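Local atomic coordinates of glutathione peroxidase (Trypanosoma cruzi, PDB entry 3E0U), a protein that probably acts as a peroxidase of the glutathione peroxidase family, reducing hydroperoxides on a thioredoxin-fold scaffold. Residues H26-Y31 against T60-P65; T49-Y54 against D91-A96; Y109-A114 against G138-R143. All coordinates share one frame; numbering follows the deposited sequence.

Interaction 1 of 3, residues H26-Y31 against T60-P65; sequences HPLLIY and TVLAFP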
# COMPACT_ATOMS: atom_id res chain seq x y z
N HIS A 26 6.30 11.55 6.47
CA HIS A 26 6.75 10.24 6.96
C HIS A 26 6.55 9.19 5.89
O HIS A 26 5.56 9.22 5.19
CB HIS A 26 5.99 9.82 8.22
CG HIS A 26 6.47 10.48 9.46
ND1 HIS A 26 5.65 11.28 10.24
CD2 HIS A 26 7.70 10.54 10.03
CE1 HIS A 26 6.35 11.75 11.26
NE2 HIS A 26 7.59 11.32 11.15
N PRO A 27 7.48 8.24 5.76
CA PRO A 27 7.22 7.20 4.76
C PRO A 27 5.99 6.34 5.10
O PRO A 27 5.53 6.27 6.26
CB PRO A 27 8.52 6.38 4.77
CG PRO A 27 9.11 6.61 6.18
CD PRO A 27 8.73 8.02 6.52
N LEU A 28 5.56 5.56 4.13
CA LEU A 28 4.31 4.86 4.25
C LEU A 28 4.39 3.75 3.19
O LEU A 28 5.16 3.89 2.25
CB LEU A 28 3.20 5.89 3.88
CG LEU A 28 1.79 5.38 3.85
CD1 LEU A 28 1.56 4.87 5.31
CD2 LEU A 28 0.76 6.43 3.43
N LEU A 29 3.78 2.59 3.44
CA LEU A 29 3.63 1.53 2.42
C LEU A 29 2.16 1.37 2.19
O LEU A 29 1.40 1.14 3.15
CB LEU A 29 4.10 0.16 2.91
CG LEU A 29 5.41 -0.45 2.44
CD1 LEU A 29 5.58 -1.75 3.18
CD2 LEU A 29 5.42 -0.69 1.00
N ILE A 30 1.80 1.21 0.93
CA ILE A 30 0.42 1.01 0.56
C ILE A 30 0.26 -0.29 -0.20
O ILE A 30 0.79 -0.45 -1.32
CB ILE A 30 -0.07 2.17 -0.34
CG1 ILE A 30 0.17 3.53 0.37
CG2 ILE A 30 -1.51 1.90 -0.75
CD1 ILE A 30 -0.44 4.81 -0.37
N TYR A 31 -0.58 -1.17 0.35
CA TYR A 31 -0.86 -2.49 -0.23
C TYR A 31 -2.30 -2.64 -0.71
O TYR A 31 -3.22 -2.10 -0.08
CB TYR A 31 -0.64 -3.60 0.80
CG TYR A 31 0.78 -3.92 1.28
CD1 TYR A 31 1.47 -4.97 0.74
CD2 TYR A 31 1.33 -3.28 2.38
CE1 TYR A 31 2.66 -5.39 1.30
CE2 TYR A 31 2.53 -3.68 2.93
CZ TYR A 31 3.20 -4.73 2.38
OH TYR A 31 4.46 -5.07 2.82
N THR A 60 3.59 3.91 8.53
CA THR A 60 2.35 3.15 8.60
C THR A 60 2.22 2.31 7.36
O THR A 60 2.98 2.49 6.38
CB THR A 60 1.07 4.03 8.74
OG1 THR A 60 0.00 3.26 9.31
CG2 THR A 60 0.61 4.66 7.37
N VAL A 61 1.36 1.30 7.44
CA VAL A 61 0.95 0.60 6.27
C VAL A 61 -0.53 0.74 6.05
O VAL A 61 -1.31 0.75 6.99
CB VAL A 61 1.50 -0.88 6.13
CG1 VAL A 61 2.32 -1.32 7.30
CG2 VAL A 61 0.42 -1.89 5.63
N LEU A 62 -0.88 0.99 4.80
CA LEU A 62 -2.25 1.18 4.39
C LEU A 62 -2.66 0.03 3.47
O LEU A 62 -1.92 -0.27 2.57
CB LEU A 62 -2.35 2.51 3.62
CG LEU A 62 -2.79 3.83 4.29
CD1 LEU A 62 -2.55 3.93 5.77
CD2 LEU A 62 -2.45 5.10 3.57
N ALA A 63 -3.78 -0.65 3.77
CA ALA A 63 -4.29 -1.77 2.95
C ALA A 63 -5.54 -1.35 2.25
O ALA A 63 -6.50 -0.90 2.90
CB ALA A 63 -4.60 -2.98 3.81
N PHE A 64 -5.52 -1.49 0.92
CA PHE A 64 -6.69 -1.19 0.09
C PHE A 64 -7.28 -2.52 -0.36
O PHE A 64 -6.77 -3.09 -1.34
CB PHE A 64 -6.33 -0.36 -1.15
CG PHE A 64 -6.13 1.12 -0.88
CD1 PHE A 64 -4.90 1.60 -0.47
CD2 PHE A 64 -7.21 2.02 -0.97
CE1 PHE A 64 -4.72 2.96 -0.12
CE2 PHE A 64 -7.02 3.42 -0.72
CZ PHE A 64 -5.78 3.88 -0.25
N PRO A 65 -8.42 -2.94 0.25
CA PRO A 65 -9.10 -4.17 -0.16
C PRO A 65 -9.56 -4.03 -1.58
O PRO A 65 -10.02 -2.97 -1.99
CB PRO A 65 -10.32 -4.27 0.79
CG PRO A 65 -10.04 -3.33 1.91
CD PRO A 65 -9.21 -2.21 1.24

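Interaction 2 of 3, residues T49-Y54 against D91-A96; sequences TLYNKY and DFPIMA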
# COMPACT_ATOMS: atom_id res chain seq x y z
N THR A 49 5.06 -7.25 9.94
CA THR A 49 6.40 -7.06 10.47
C THR A 49 6.85 -5.60 10.31
O THR A 49 7.14 -4.93 11.30
CB THR A 49 7.44 -8.02 9.84
OG1 THR A 49 7.04 -9.37 10.08
CG2 THR A 49 8.85 -7.80 10.47
N LEU A 50 6.83 -5.09 9.08
CA LEU A 50 7.26 -3.73 8.86
C LEU A 50 6.47 -2.71 9.65
O LEU A 50 7.01 -1.70 10.01
CB LEU A 50 7.22 -3.37 7.37
CG LEU A 50 8.30 -4.10 6.58
CD1 LEU A 50 7.90 -4.09 5.12
CD2 LEU A 50 9.66 -3.45 6.85
N TYR A 51 5.17 -2.92 9.79
CA TYR A 51 4.29 -2.02 10.50
C TYR A 51 4.65 -1.99 11.99
O TYR A 51 4.65 -0.94 12.64
CB TYR A 51 2.84 -2.44 10.28
CG TYR A 51 1.84 -1.62 11.06
CD1 TYR A 51 1.57 -0.29 10.70
CD2 TYR A 51 1.18 -2.15 12.16
CE1 TYR A 51 0.70 0.53 11.48
CE2 TYR A 51 0.31 -1.37 12.92
CZ TYR A 51 0.05 -0.03 12.53
OH TYR A 51 -0.82 0.73 13.26
N ASN A 52 5.00 -3.15 12.54
CA ASN A 52 5.42 -3.23 13.93
C ASN A 52 6.89 -2.78 14.17
O ASN A 52 7.19 -2.18 15.21
CB ASN A 52 5.11 -4.62 14.53
CG ASN A 52 3.61 -4.83 14.78
OD1 ASN A 52 3.01 -4.16 15.61
ND2 ASN A 52 3.01 -5.76 14.04
N LYS A 53 7.79 -3.05 13.23
CA LYS A 53 9.19 -2.70 13.45
C LYS A 53 9.36 -1.18 13.37
O LYS A 53 10.11 -0.58 14.17
CB LYS A 53 10.12 -3.37 12.42
CG LYS A 53 10.63 -4.77 12.73
CD LYS A 53 12.11 -4.79 13.10
CE LYS A 53 13.03 -4.53 11.89
NZ LYS A 53 13.46 -5.77 11.15
N TYR A 54 8.54 -0.55 12.54
CA TYR A 54 8.79 0.81 12.17
C TYR A 54 7.73 1.87 12.46
O TYR A 54 8.01 3.07 12.31
CB TYR A 54 9.15 0.84 10.68
CG TYR A 54 10.45 0.11 10.41
CD1 TYR A 54 11.64 0.60 10.93
CD2 TYR A 54 10.46 -1.16 9.83
CE1 TYR A 54 12.83 -0.10 10.81
CE2 TYR A 54 11.65 -1.86 9.68
CZ TYR A 54 12.83 -1.32 10.15
OH TYR A 54 14.03 -1.97 10.02
N ASP A 91 -3.62 -5.16 11.96
CA ASP A 91 -3.33 -4.11 12.96
C ASP A 91 -3.19 -2.72 12.30
O ASP A 91 -3.34 -1.68 12.94
CB ASP A 91 -2.04 -4.44 13.72
CG ASP A 91 -2.19 -5.64 14.61
OD1 ASP A 91 -3.35 -5.90 15.01
OD2 ASP A 91 -1.14 -6.24 15.01
N PHE A 92 -2.84 -2.70 11.02
CA PHE A 92 -2.73 -1.45 10.32
C PHE A 92 -4.08 -1.08 9.71
O PHE A 92 -5.02 -1.91 9.68
CB PHE A 92 -1.57 -1.49 9.26
CG PHE A 92 -1.54 -2.76 8.42
CD1 PHE A 92 -2.44 -2.94 7.39
CD2 PHE A 92 -0.71 -3.82 8.77
CE1 PHE A 92 -2.50 -4.17 6.70
CE2 PHE A 92 -0.75 -5.01 8.05
CZ PHE A 92 -1.66 -5.19 7.02
N PRO A 93 -4.24 0.21 9.33
CA PRO A 93 -5.42 0.81 8.67
C PRO A 93 -5.92 0.11 7.38
O PRO A 93 -5.13 -0.13 6.48
CB PRO A 93 -4.93 2.22 8.32
CG PRO A 93 -3.89 2.50 9.48
CD PRO A 93 -3.17 1.20 9.61
N ILE A 94 -7.13 -0.45 7.41
CA ILE A 94 -7.71 -1.06 6.22
C ILE A 94 -8.60 0.05 5.66
O ILE A 94 -9.27 0.76 6.42
CB ILE A 94 -8.67 -2.32 6.50
CG1 ILE A 94 -8.22 -3.29 7.65
CG2 ILE A 94 -9.11 -3.02 5.22
CD1 ILE A 94 -6.80 -3.56 7.77
N MET A 95 -8.61 0.21 4.35
CA MET A 95 -9.42 1.21 3.68
C MET A 95 -10.67 0.59 3.06
O MET A 95 -10.76 -0.61 3.02
CB MET A 95 -8.58 1.83 2.57
CG MET A 95 -7.25 2.52 3.05
SD MET A 95 -7.46 4.05 4.04
CE MET A 95 -7.25 3.51 5.73
N ALA A 96 -11.53 1.39 2.42
CA ALA A 96 -12.71 0.91 1.74
C ALA A 96 -12.24 0.26 0.44
O ALA A 96 -11.19 0.66 -0.13
CB ALA A 96 -13.74 2.08 1.49

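Interaction 3 of 3, residues Y109-A114 against G138-R143; sequences YEFMKA and GVPVER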
# COMPACT_ATOMS: atom_id res chain seq x y z
N TYR A 109 -4.42 5.01 -7.23
CA TYR A 109 -3.76 3.86 -7.85
C TYR A 109 -3.29 4.10 -9.25
O TYR A 109 -2.21 3.64 -9.61
CB TYR A 109 -4.60 2.60 -7.75
CG TYR A 109 -4.11 1.73 -6.59
CD1 TYR A 109 -4.55 1.97 -5.30
CD2 TYR A 109 -3.09 0.78 -6.77
CE1 TYR A 109 -4.04 1.32 -4.27
CE2 TYR A 109 -2.61 0.04 -5.68
CZ TYR A 109 -3.17 0.27 -4.45
OH TYR A 109 -2.79 -0.43 -3.30
N GLU A 110 -4.06 4.82 -10.06
CA GLU A 110 -3.58 5.23 -11.38
C GLU A 110 -2.30 6.06 -11.20
O GLU A 110 -1.28 5.77 -11.83
CB GLU A 110 -4.65 6.00 -12.21
CG GLU A 110 -6.03 5.28 -12.38
CD GLU A 110 -6.06 4.17 -13.46
OE1 GLU A 110 -7.02 4.16 -14.29
OE2 GLU A 110 -5.11 3.34 -13.53
N PHE A 111 -2.31 7.06 -10.33
CA PHE A 111 -1.08 7.84 -9.99
C PHE A 111 0.16 6.96 -9.63
O PHE A 111 1.24 7.07 -10.26
CB PHE A 111 -1.38 8.89 -8.87
CG PHE A 111 -0.13 9.61 -8.37
CD1 PHE A 111 0.61 10.41 -9.23
CD2 PHE A 111 0.31 9.45 -7.06
CE1 PHE A 111 1.81 11.01 -8.80
CE2 PHE A 111 1.50 10.02 -6.62
CZ PHE A 111 2.26 10.81 -7.49
N MET A 112 0.02 6.07 -8.64
CA MET A 112 1.14 5.23 -8.22
C MET A 112 1.55 4.27 -9.29
O MET A 112 2.71 3.98 -9.43
CB MET A 112 0.83 4.43 -6.94
CG MET A 112 0.28 5.26 -5.79
SD MET A 112 0.20 4.44 -4.21
CE MET A 112 -1.10 3.24 -4.38
N LYS A 113 0.59 3.65 -9.98
CA LYS A 113 0.94 2.68 -11.05
C LYS A 113 1.60 3.38 -12.25
O LYS A 113 2.51 2.85 -12.86
CB LYS A 113 -0.30 1.89 -11.50
CG LYS A 113 -0.98 1.05 -10.37
CD LYS A 113 -2.43 0.72 -10.75
CE LYS A 113 -2.53 0.28 -12.20
NZ LYS A 113 -3.94 0.12 -12.61
N ALA A 114 1.13 4.59 -12.58
CA ALA A 114 1.74 5.39 -13.63
C ALA A 114 3.14 5.86 -13.20
O ALA A 114 4.09 5.69 -13.93
CB ALA A 114 0.82 6.57 -14.01
N GLY A 138 5.24 12.25 0.08
CA GLY A 138 4.10 11.56 -0.51
C GLY A 138 4.28 11.11 -1.94
O GLY A 138 3.30 10.80 -2.64
N VAL A 139 5.53 11.00 -2.36
CA VAL A 139 5.86 10.56 -3.72
C VAL A 139 6.16 9.04 -3.69
O VAL A 139 6.83 8.55 -2.77
CB VAL A 139 7.06 11.44 -4.32
CG1 VAL A 139 7.41 11.05 -5.76
CG2 VAL A 139 6.70 12.92 -4.25
N PRO A 140 5.46 8.25 -4.55
CA PRO A 140 5.83 6.83 -4.66
C PRO A 140 7.25 6.68 -5.23
O PRO A 140 7.54 7.11 -6.35
CB PRO A 140 4.84 6.27 -5.69
CG PRO A 140 3.79 7.37 -5.90
CD PRO A 140 4.33 8.63 -5.42
N VAL A 141 8.13 6.03 -4.47
CA VAL A 141 9.50 5.81 -4.93
C VAL A 141 9.87 4.35 -5.18
O VAL A 141 10.97 4.07 -5.60
CB VAL A 141 10.52 6.41 -3.91
CG1 VAL A 141 10.45 7.94 -3.90
CG2 VAL A 141 10.32 5.83 -2.49
N GLU A 142 8.95 3.41 -5.01
CA GLU A 142 9.31 2.00 -5.04
C GLU A 142 8.07 1.12 -5.17
O GLU A 142 7.03 1.41 -4.59
CB GLU A 142 10.03 1.68 -3.73
CG GLU A 142 11.17 0.69 -3.83
CD GLU A 142 12.28 1.18 -4.76
OE1 GLU A 142 12.98 2.17 -4.43
OE2 GLU A 142 12.46 0.54 -5.82
N ARG A 143 8.14 0.11 -6.01
CA ARG A 143 7.00 -0.78 -6.16
C ARG A 143 7.49 -2.19 -5.82
O ARG A 143 8.50 -2.62 -6.37
CB ARG A 143 6.49 -0.73 -7.58
CG ARG A 143 5.16 -1.39 -7.83
CD ARG A 143 5.06 -1.47 -9.34
NE ARG A 143 3.99 -2.33 -9.81
CZ ARG A 143 2.99 -1.91 -10.58
NH1 ARG A 143 3.02 -0.68 -11.14
NH2 ARG A 143 2.08 -2.82 -11.00

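Interaction 1 of 3, residues H26-Y31 against T60-P65
Ile30 sets its CG2 methyl at the edge of the Phe64 ring, near the ring plane and 3.4 Å from Phe64 CD1. CG2 lies anti to the backbone N of Ile30, which turns it along the strand toward the ring, while CG1 runs beside Leu62 CB. On the same face Leu28 CD2 lies near Leu62 CD2, though the placing of the Leu28 methyls is doubtful. On the other face the Tyr31 ring leans back to Val61 obliquely, Tyr31 CD2 3.7 Å from Val61 CG2. Four backbone hydrogen bonds join the strands: Leu29 N to Thr60 O, Leu62 N to Leu29 O at 2.8 Å, Tyr31 N to Leu62 O, and Phe64 N to Tyr31 O at 2.6 Å. All are close to straight, and the axes of 28-31 and 60-65 run parallel, 16° apart in direction. Leu29, Tyr31 and Val61 lie under helix 43-54, whereas Ile30 and Phe64 pack against helix 107-115. Leu28 and Ile30 also bond through their backbones to strand 131-134, so 28-31 is an inner strand. The parallel pair, linked through helix 43-54, is the beta-alpha-beta unit of the thioredoxin fold.

Interaction 2 of 3, residues T49-Y54 against D91-A96
An edge-to-face aromatic contact between Tyr51 and Phe92 fastens the last turns of helix 43-54 to the loop that leads from strand 60-65 toward helix 107-115, at the protein surface. The edge of Phe92 is directed at the face of Tyr51, with the ring centroids 5.8 Å apart and the planes at 76°. The closer approach is made by the first carbon of the Phe92 side chain. Its CB stands over the centre of the Tyr51 ring, 3.6 Å from the centroid and 10° off the normal, a CH-pi contact. The Phe92 CG lies between the backbone N and the carbonyl carbon (chi1 45°), which folds the ring back so that Phe92 CD2 comes to 4.1 Å from Tyr51 CG while the far end of the ring leads away from the helix. Tyr51 reaches the loop because its CG is anti to the backbone N, carrying the ring out from the helix along the chain of Asp91 to Pro93. Asp91 CB touches the ring at Tyr51 CE2, 3.9 Å away, and Pro93 CD lies more loosely, 4.4 Å from Tyr51 CE1. The hydroxyl of Tyr51 ends near the backbone carbonyl of Asp91, with Tyr51 OH and Asp91 O 3.5 Å apart. Beside this, Asn52 ND2 stays 4.3 Å from Asp91 OD2, and its hydrogen bond goes to Thr48 O one turn back in its own helix. Tyr51 also covers Thr60 and Val61, and Phe92 touches Val61 and, on helix 43-54, Ala47 and Thr48. The loop thus runs beside the outermost strand 60-65, to which Pro93 and Met95 bond through Ala63, while Leu50 and Tyr54 turn from the contact to pack against helix 150-157.

Interaction 3 of 3, residues Y109-A114 against G138-R143
Lys113 NZ is gripped by three groups: it hydrogen-bonds to Asn101 OD1 and Val100 O and forms a salt bridge with Glu110 OE2, 3.5 Å away, one turn earlier in the same helix. The Lys113 CB leads away from the strand, and the CA, CB and carbonyl O of Lys113, not the amine, lie beside Arg143 NH1. The arginine chain is extended from CG to NE, with CG anti to the backbone N (chi1 -169°), and carries the guanidinium edge-on to the end of the helix. Lys113 O lies in the guanidinium plane but 4.0 Å from Arg143 NH1, so no hydrogen bond joins them. Instead NH1 bonds to Ile116 O and NH2 to Lys123 O, pinning the group across the segment that follows the helix; NE has a weak bond to a glycerol, probably from the crystallisation liquor. This is helix-on-sheet packing of the thioredoxin fold: helix 107-115 lies across the face of the sheet that carries Ile30, and strand 140-144 is an outermost strand; the axes of segments 109-114 and 140-143 run at 72°. The apolar part of the contact centres on Pro140. Its CD comes within 3.4 Å of Phe111 CE2, and its CG within 3.6 Å of the same atom, the CG-CD edge of the proline meeting the CE2-CZ end of the Phe111 ring obliquely. From the neighbouring helix position Met112 CG approaches Pro140 CG at 4.1 Å, the side chains crossing at about a right angle. Bent at chi3 (-70°), Met112 then turns its CE methyl over the centre of the Tyr109 ring; the side chain also touches Ile30 and Phe132.

How the interactions relate
Interactions 1 and 2 adjoin, their centres about 7 Å apart: strand 60-65 serves the first contact along one edge and receives the loop of the second along the other, with Ala63 O 2.8 Å from Met95 N in a probable hydrogen bond. Interactions 2 and 3 lie on opposite sides of the chain's centre, about 18 Å apart between centres, and do not touch. Interaction 3 meets interaction 1, whose centre is about 12 Å away, across the sheet face, where Ile30 CG2 is 3.9 Å from Met112 CE. All three lie away from Cys37, the predicted active-site residue, which falls in sequence between strand 28-33 and helix 43-54.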